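Local structure of Nup188 (Myceliophthora thermophila, 4KF8) at residues A[43-47]-A[112-116]; A[137-141]-A[159-163]; A[286-290]-A[370-374]. The protein is a scaffold nucleoporin of the nuclear pore complex that shares structural and functional properties with nuclear transport receptors. All blocks are in the same frame, centred on the assembly; numbering follows the deposited sequence.

Contact 1: A[43-47]-A[112-116]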
loop_
_atom_site.group_PDB
_atom_site.type_symbol
_atom_site.label_atom_id
_atom_site.label_comp_id
_atom_site.label_asym_id
_atom_site.label_seq_id
_atom_site.Cartn_x
_atom_site.Cartn_y
_atom_site.Cartn_z
ATOM N N VAL A 43 0.524 10.688 -18.888
ATOM C CA VAL A 43 0.423 9.871 -20.095
ATOM C C VAL A 43 0.099 8.415 -19.768
ATOM O O VAL A 43 -0.785 7.819 -20.379
ATOM C CB VAL A 43 1.727 9.912 -20.920
ATOM C CG1 VAL A 43 1.612 9.011 -22.140
ATOM C CG2 VAL A 43 2.052 11.337 -21.337
ATOM N N LEU A 44 0.821 7.854 -18.801
ATOM C CA LEU A 44 0.619 6.470 -18.379
ATOM C C LEU A 44 -0.793 6.212 -17.863
ATOM O O LEU A 44 -1.403 5.195 -18.189
ATOM C CB LEU A 44 1.647 6.081 -17.317
ATOM C CG LEU A 44 3.055 5.755 -17.811
ATOM C CD1 LEU A 44 4.032 5.724 -16.656
ATOM C CD2 LEU A 44 3.054 4.432 -18.550
ATOM N N ARG A 45 -1.307 7.130 -17.051
ATOM C CA ARG A 45 -2.689 7.051 -16.605
ATOM C C ARG A 45 -3.617 7.251 -17.793
ATOM O O ARG A 45 -4.724 6.721 -17.825
ATOM C CB ARG A 45 -2.971 8.101 -15.532
ATOM C CG ARG A 45 -2.370 7.788 -14.177
ATOM C CD ARG A 45 -3.012 6.547 -13.582
ATOM N NE ARG A 45 -2.394 6.145 -12.322
ATOM C CZ ARG A 45 -2.518 4.936 -11.789
ATOM N NH1 ARG A 45 -3.233 4.010 -12.411
ATOM N NH2 ARG A 45 -1.924 4.647 -10.638
ATOM N N GLY A 46 -3.153 8.013 -18.776
ATOM C CA GLY A 46 -3.937 8.274 -19.967
ATOM C C GLY A 46 -3.982 7.084 -20.903
ATOM O O GLY A 46 -4.765 7.061 -21.853
ATOM N N THR A 47 -3.139 6.089 -20.636
ATOM C CA THR A 47 -3.106 4.878 -21.449
ATOM C C THR A 47 -4.204 3.904 -21.054
ATOM O O THR A 47 -3.928 2.789 -20.621
ATOM C CB THR A 47 -1.758 4.144 -21.348
ATOM O OG1 THR A 47 -1.492 3.824 -19.979
ATOM C CG2 THR A 47 -0.631 5.007 -21.896
ATOM N N LEU A 112 1.843 -0.634 -14.124
ATOM C CA LEU A 112 1.235 -1.934 -13.855
ATOM C C LEU A 112 -0.277 -1.944 -14.069
ATOM O O LEU A 112 -0.910 -2.995 -14.005
ATOM C CB LEU A 112 1.575 -2.402 -12.437
ATOM C CG LEU A 112 3.067 -2.469 -12.099
ATOM C CD1 LEU A 112 3.283 -2.896 -10.657
ATOM C CD2 LEU A 112 3.802 -3.394 -13.058
ATOM N N SER A 113 -0.852 -0.774 -14.330
ATOM C CA SER A 113 -2.288 -0.662 -14.554
ATOM C C SER A 113 -2.622 -0.728 -16.041
ATOM O O SER A 113 -3.766 -0.976 -16.419
ATOM C CB SER A 113 -2.821 0.639 -13.953
ATOM O OG SER A 113 -2.479 0.746 -12.583
ATOM N N VAL A 114 -1.616 -0.502 -16.877
ATOM C CA VAL A 114 -1.786 -0.499 -18.326
ATOM C C VAL A 114 -2.225 -1.874 -18.817
ATOM O O VAL A 114 -1.690 -2.888 -18.373
ATOM C CB VAL A 114 -0.469 -0.100 -19.026
ATOM C CG1 VAL A 114 -0.600 -0.185 -20.540
ATOM C CG2 VAL A 114 -0.044 1.293 -18.604
ATOM N N PRO A 115 -3.218 -1.913 -19.722
ATOM C CA PRO A 115 -3.654 -3.183 -20.317
ATOM C C PRO A 115 -2.496 -3.906 -21.001
ATOM O O PRO A 115 -1.671 -3.260 -21.648
ATOM C CB PRO A 115 -4.676 -2.742 -21.366
ATOM C CG PRO A 115 -5.187 -1.427 -20.874
ATOM C CD PRO A 115 -4.029 -0.771 -20.185
ATOM N N GLY A 116 -2.438 -5.226 -20.858
ATOM C CA GLY A 116 -1.389 -6.011 -21.484
ATOM C C GLY A 116 -0.319 -6.436 -20.500
ATOM O O GLY A 116 0.380 -7.426 -20.715
#

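Contact 2: A[137-141]-A[159-163]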
loop_
_atom_site.group_PDB
_atom_site.type_symbol
_atom_site.label_atom_id
_atom_site.label_comp_id
_atom_site.label_asym_id
_atom_site.label_seq_id
_atom_site.Cartn_x
_atom_site.Cartn_y
_atom_site.Cartn_z
ATOM N N ALA A 137 15.000 -1.602 -1.172
ATOM C CA ALA A 137 13.692 -1.229 -0.637
ATOM C C ALA A 137 13.495 -1.775 0.779
ATOM O O ALA A 137 12.997 -1.068 1.659
ATOM C CB ALA A 137 12.584 -1.712 -1.556
ATOM N N THR A 138 13.888 -3.031 0.992
ATOM C CA THR A 138 13.866 -3.637 2.323
ATOM C C THR A 138 14.847 -2.948 3.255
ATOM O O THR A 138 14.551 -2.721 4.430
ATOM C CB THR A 138 14.269 -5.121 2.281
ATOM O OG1 THR A 138 15.429 -5.272 1.454
ATOM C CG2 THR A 138 13.151 -5.980 1.737
ATOM N N SER A 139 16.030 -2.650 2.728
ATOM C CA SER A 139 17.064 -1.969 3.494
ATOM C C SER A 139 16.520 -0.649 4.012
ATOM O O SER A 139 16.647 -0.331 5.195
ATOM C CB SER A 139 18.290 -1.706 2.619
ATOM O OG SER A 139 18.579 -2.828 1.799
ATOM N N LEU A 140 15.892 0.098 3.111
ATOM C CA LEU A 140 15.316 1.396 3.425
ATOM C C LEU A 140 14.262 1.302 4.526
ATOM O O LEU A 140 14.119 2.219 5.334
ATOM C CB LEU A 140 14.714 2.013 2.163
ATOM C CG LEU A 140 14.336 3.493 2.222
ATOM C CD1 LEU A 140 15.574 4.353 2.434
ATOM C CD2 LEU A 140 13.586 3.911 0.963
ATOM N N PHE A 141 13.525 0.195 4.557
ATOM C CA PHE A 141 12.507 -0.005 5.582
ATOM C C PHE A 141 13.132 -0.181 6.965
ATOM O O PHE A 141 12.632 0.352 7.954
ATOM C CB PHE A 141 11.620 -1.206 5.250
ATOM C CG PHE A 141 10.648 -1.555 6.339
ATOM C CD1 PHE A 141 9.463 -0.851 6.480
ATOM C CD2 PHE A 141 10.923 -2.581 7.229
ATOM C CE1 PHE A 141 8.569 -1.164 7.485
ATOM C CE2 PHE A 141 10.034 -2.898 8.234
ATOM C CZ PHE A 141 8.854 -2.189 8.362
ATOM N N ALA A 159 8.872 2.866 1.363
ATOM C CA ALA A 159 9.544 1.630 0.977
ATOM C C ALA A 159 8.549 0.489 0.821
ATOM O O ALA A 159 8.564 -0.226 -0.180
ATOM C CB ALA A 159 10.607 1.270 1.997
ATOM N N LEU A 160 7.685 0.324 1.819
ATOM C CA LEU A 160 6.679 -0.729 1.795
ATOM C C LEU A 160 5.682 -0.563 0.657
ATOM O O LEU A 160 5.286 -1.543 0.029
ATOM C CB LEU A 160 5.934 -0.805 3.129
ATOM C CG LEU A 160 6.694 -1.412 4.308
ATOM C CD1 LEU A 160 5.728 -1.801 5.406
ATOM C CD2 LEU A 160 7.513 -2.612 3.864
ATOM N N LEU A 161 5.273 0.675 0.397
ATOM C CA LEU A 161 4.325 0.956 -0.676
ATOM C C LEU A 161 4.918 0.615 -2.033
ATOM O O LEU A 161 4.198 0.256 -2.964
ATOM C CB LEU A 161 3.891 2.418 -0.642
ATOM C CG LEU A 161 2.877 2.790 0.439
ATOM C CD1 LEU A 161 2.714 4.298 0.506
ATOM C CD2 LEU A 161 1.543 2.106 0.180
ATOM N N LEU A 162 6.236 0.731 -2.137
ATOM C CA LEU A 162 6.943 0.315 -3.336
ATOM C C LEU A 162 6.891 -1.199 -3.435
ATOM O O LEU A 162 6.562 -1.753 -4.482
ATOM C CB LEU A 162 8.396 0.781 -3.287
ATOM C CG LEU A 162 9.223 0.472 -4.535
ATOM C CD1 LEU A 162 8.663 1.221 -5.731
ATOM C CD2 LEU A 162 10.675 0.833 -4.307
ATOM N N LEU A 163 7.218 -1.856 -2.325
ATOM C CA LEU A 163 7.159 -3.308 -2.234
ATOM C C LEU A 163 5.733 -3.798 -2.440
ATOM O O LEU A 163 5.510 -4.823 -3.083
ATOM C CB LEU A 163 7.668 -3.781 -0.868
ATOM C CG LEU A 163 9.143 -3.558 -0.535
ATOM C CD1 LEU A 163 9.425 -3.907 0.915
ATOM C CD2 LEU A 163 10.025 -4.374 -1.461
#

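Contact 3: A[286-290]-A[370-374]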
loop_
_atom_site.group_PDB
_atom_site.type_symbol
_atom_site.label_atom_id
_atom_site.label_comp_id
_atom_site.label_asym_id
_atom_site.label_seq_id
_atom_site.Cartn_x
_atom_site.Cartn_y
_atom_site.Cartn_z
ATOM N N LEU A 286 -11.542 0.731 8.533
ATOM C CA LEU A 286 -12.454 -0.269 7.997
ATOM C C LEU A 286 -11.727 -1.250 7.085
ATOM O O LEU A 286 -12.109 -2.415 6.990
ATOM C CB LEU A 286 -13.596 0.406 7.234
ATOM C CG LEU A 286 -14.492 1.342 8.047
ATOM C CD1 LEU A 286 -15.576 1.954 7.172
ATOM C CD2 LEU A 286 -15.104 0.599 9.216
ATOM N N SER A 287 -10.680 -0.776 6.418
ATOM C CA SER A 287 -9.914 -1.614 5.500
ATOM C C SER A 287 -8.893 -2.455 6.252
ATOM O O SER A 287 -8.552 -3.559 5.829
ATOM C CB SER A 287 -9.211 -0.757 4.447
ATOM O OG SER A 287 -8.197 0.039 5.032
ATOM N N GLU A 288 -8.403 -1.918 7.363
ATOM C CA GLU A 288 -7.502 -2.649 8.241
ATOM C C GLU A 288 -8.211 -3.888 8.769
ATOM O O GLU A 288 -7.695 -5.003 8.683
ATOM C CB GLU A 288 -7.079 -1.766 9.413
ATOM C CG GLU A 288 -6.135 -2.443 10.386
ATOM C CD GLU A 288 -6.279 -1.917 11.796
ATOM O OE1 GLU A 288 -7.361 -1.386 12.120
ATOM O OE2 GLU A 288 -5.316 -2.035 12.580
ATOM N N VAL A 289 -9.401 -3.668 9.319
ATOM C CA VAL A 289 -10.249 -4.735 9.828
ATOM C C VAL A 289 -10.669 -5.672 8.701
ATOM O O VAL A 289 -10.759 -6.881 8.891
ATOM C CB VAL A 289 -11.489 -4.149 10.537
ATOM C CG1 VAL A 289 -12.476 -5.239 10.917
ATOM C CG2 VAL A 289 -11.061 -3.365 11.767
ATOM N N HIS A 290 -10.907 -5.106 7.522
ATOM C CA HIS A 290 -11.242 -5.895 6.342
ATOM C C HIS A 290 -10.087 -6.822 5.973
ATOM O O HIS A 290 -10.295 -7.991 5.653
ATOM C CB HIS A 290 -11.577 -4.973 5.167
ATOM C CG HIS A 290 -12.009 -5.695 3.930
ATOM N ND1 HIS A 290 -12.945 -6.705 3.945
ATOM C CD2 HIS A 290 -11.636 -5.549 2.636
ATOM C CE1 HIS A 290 -13.129 -7.152 2.716
ATOM N NE2 HIS A 290 -12.345 -6.466 1.903
ATOM N N LEU A 370 -16.951 -1.482 2.429
ATOM C CA LEU A 370 -15.931 -2.181 3.207
ATOM C C LEU A 370 -16.524 -3.055 4.309
ATOM O O LEU A 370 -16.414 -4.278 4.262
ATOM C CB LEU A 370 -14.924 -1.191 3.799
ATOM C CG LEU A 370 -13.887 -0.628 2.825
ATOM C CD1 LEU A 370 -13.013 0.414 3.506
ATOM C CD2 LEU A 370 -13.038 -1.749 2.245
ATOM N N LEU A 371 -17.160 -2.430 5.296
ATOM C CA LEU A 371 -17.670 -3.166 6.451
ATOM C C LEU A 371 -18.830 -4.113 6.123
ATOM O O LEU A 371 -19.225 -4.929 6.955
ATOM C CB LEU A 371 -18.023 -2.217 7.609
ATOM C CG LEU A 371 -18.872 -0.970 7.336
ATOM C CD1 LEU A 371 -20.341 -1.315 7.209
ATOM C CD2 LEU A 371 -18.667 0.081 8.416
ATOM N N GLU A 372 -19.366 -4.002 4.911
ATOM C CA GLU A 372 -20.373 -4.941 4.430
ATOM C C GLU A 372 -19.693 -6.247 4.031
ATOM O O GLU A 372 -20.240 -7.333 4.230
ATOM C CB GLU A 372 -21.123 -4.355 3.233
ATOM C CG GLU A 372 -22.309 -5.175 2.761
ATOM C CD GLU A 372 -22.939 -4.613 1.498
ATOM O OE1 GLU A 372 -24.183 -4.612 1.401
ATOM O OE2 GLU A 372 -22.188 -4.177 0.599
ATOM N N GLY A 373 -18.494 -6.129 3.467
ATOM C CA GLY A 373 -17.700 -7.283 3.088
ATOM C C GLY A 373 -17.123 -8.004 4.292
ATOM O O GLY A 373 -16.944 -9.221 4.271
ATOM N N ILE A 374 -16.829 -7.245 5.343
ATOM C CA ILE A 374 -16.338 -7.815 6.592
ATOM C C ILE A 374 -17.404 -8.719 7.196
ATOM O O ILE A 374 -17.099 -9.717 7.850
ATOM C CB ILE A 374 -15.964 -6.714 7.605
ATOM C CG1 ILE A 374 -14.965 -5.734 6.984
ATOM C CG2 ILE A 374 -15.398 -7.324 8.883
ATOM C CD1 ILE A 374 -14.577 -4.596 7.897
#

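Contact 1: A[43-47]-A[112-116]
Ser113 OG has two partners: it is hydrogen-bonded to the carbonyl oxygen of Gln109 in its own helix, and Arg45 reaches it from the facing segment. Gln109 is the stronger partner. The bond from Arg45 NH1 to Ser113 OG is 3.4 Å long with an N-H...O angle of 136°, both values marking it as weak, and the hydroxyl lies obliquely to the guanidinium group. Arg45 starts out pointing away from segment 112-116; the bend at chi2 (-65°), followed by an extended chi3, carries its NH1 end back across. Such a bond at an exposed site is better read as a loose tether than as a fixed link. The rest of the contact is largely van der Waals packing. Leu44 CD2 approaches Val114 CG2 at 4.4 Å, a distance at the limit of side-chain packing. The Thr47 and Val114 side chains meet at a slant, and their CA atoms, 6.4 Å apart, mark where the two backbones come nearest. Leu44 O and Thr47 OG1 are modelled too close together, so the place of both is doubtful and the hydroxyl's approach to Val114 carries little weight. At the outer end, Pro115 CD sits 3.6 Å from Thr47 O, setting the proline ring against the chain as it leaves its helix. The contact thus joins the C-terminal ends of helices 30-46 and 98-113: Leu44 packs also on Ile107, Ala110 and Cys111 of the second helix, Val43 touches Ile7, Leu10 and Leu11 of helix 7-20, and Thr47 also touches Ile7.

Contact 2: A[137-141]-A[159-163]
Ala137 and Ala159 set the spacing, their CA atoms only 5.3 Å apart where the two segments come nearest. The methyl of Ala159 faces the backbone of the other helix, with Ala137 O at 3.4 Å, and Leu140 CD2 lies 4.1 Å from Ala159 CB at one flank. In return, Ala137 CB meets the CD2 branch of Leu163 at 3.7 Å and that of Leu162 at 4.2 Å. Further along, the Phe141 ring runs obliquely across Leu160: CD1 comes within 3.6 Å of Leu160 CG, and CE1 lies as near to the CD1 methyl. Phe141 CG stands opposite the backbone N (chi1 174°), which swings the ring out along the seam to the leucine. The segment axes approach to 9.0 Å at 150°, so helices 134-143 and 154-167, consecutive in the chain, form an antiparallel helical hairpin, a building block in keeping with the TPR clan and with helical-repeat scaffolds generally. In the next shell, Ile214 of helix 206-226 and Leu185 of helix 181-187 both touch Phe141 and Leu160, backing the ring and its partner together. Leu181 touches Thr138 and Leu163, and Thr138 OG1 is hydrogen-bonded to Leu134 O one turn back. Phe82 of helix 67-84 touches both Ala137 and Leu162, while helix 98-113 meets Leu140 through Leu101 and Leu162 through Thr105 and Leu108.

Contact 3: A[286-290]-A[370-374]
Segments 286-290 and 370-374 run nearly parallel, their helix axes 9.1 Å apart at closest and crossing at 22°, with Leu286 level with Leu371 and His290 level with Ile374. Ile374 carries much of the seam. With CG1 anti to its carbonyl carbon (chi1 -55°) and chi2 extended, its CD1 methyl is set against the facing helix, 3.4 Å from Leu286 O and 3.7 Å from His290 N, two atoms already hydrogen-bonded to each other. The same methyl meets Val289 CG1 at 3.7 Å, the two side chains crossing at about a right angle. His290 comes over from the other side: its ring lies obliquely to the isoleucine, ND1 being 3.8 Å from Ile374 CG1, and its CD2 lies 4.1 Å from Leu370 CD2, those two side chains also crossing at about a right angle. With Ile374 cut back to an alanine, Val289 would probably lose its apolar partner across the seam and the His290 ring one of the groups that steady it. At the other end Leu370 CD1 packs on Leu286 CB at 3.8 Å, while the forked tip of Leu286 crosses that of Leu371 on a slant, with CD2 to CD2 at 3.7 Å. The pair of helices, 284-303 and 362-378, is backed by helix 317-328, where Val320 touches both Val289 and Ile374 and Leu328 touches Leu371; Leu256 and Trp315, on loops, adjoin Val289.

Contacts 2 and 3 are helix-to-helix, whereas contact 1 joins two helix ends and the loop residues that follow them; none touches another. Contact 2 is the core example, with seven of its eight touching residues buried and its centre about 11 Å from the chain centre. Contact 3, on the opposite side of that centre, is partly buried and likewise mainly apolar, though a histidine ring takes part; it pairs sequence-distant helices in parallel, contact 2 successive antiparallel ones. Contact 1, about 19 Å out, is nearer the surface and combines one weak hydrogen bond with slight apolar packing. Helix 98-113 ties contacts 1 and 2: its end forms one, and its body packs on the other.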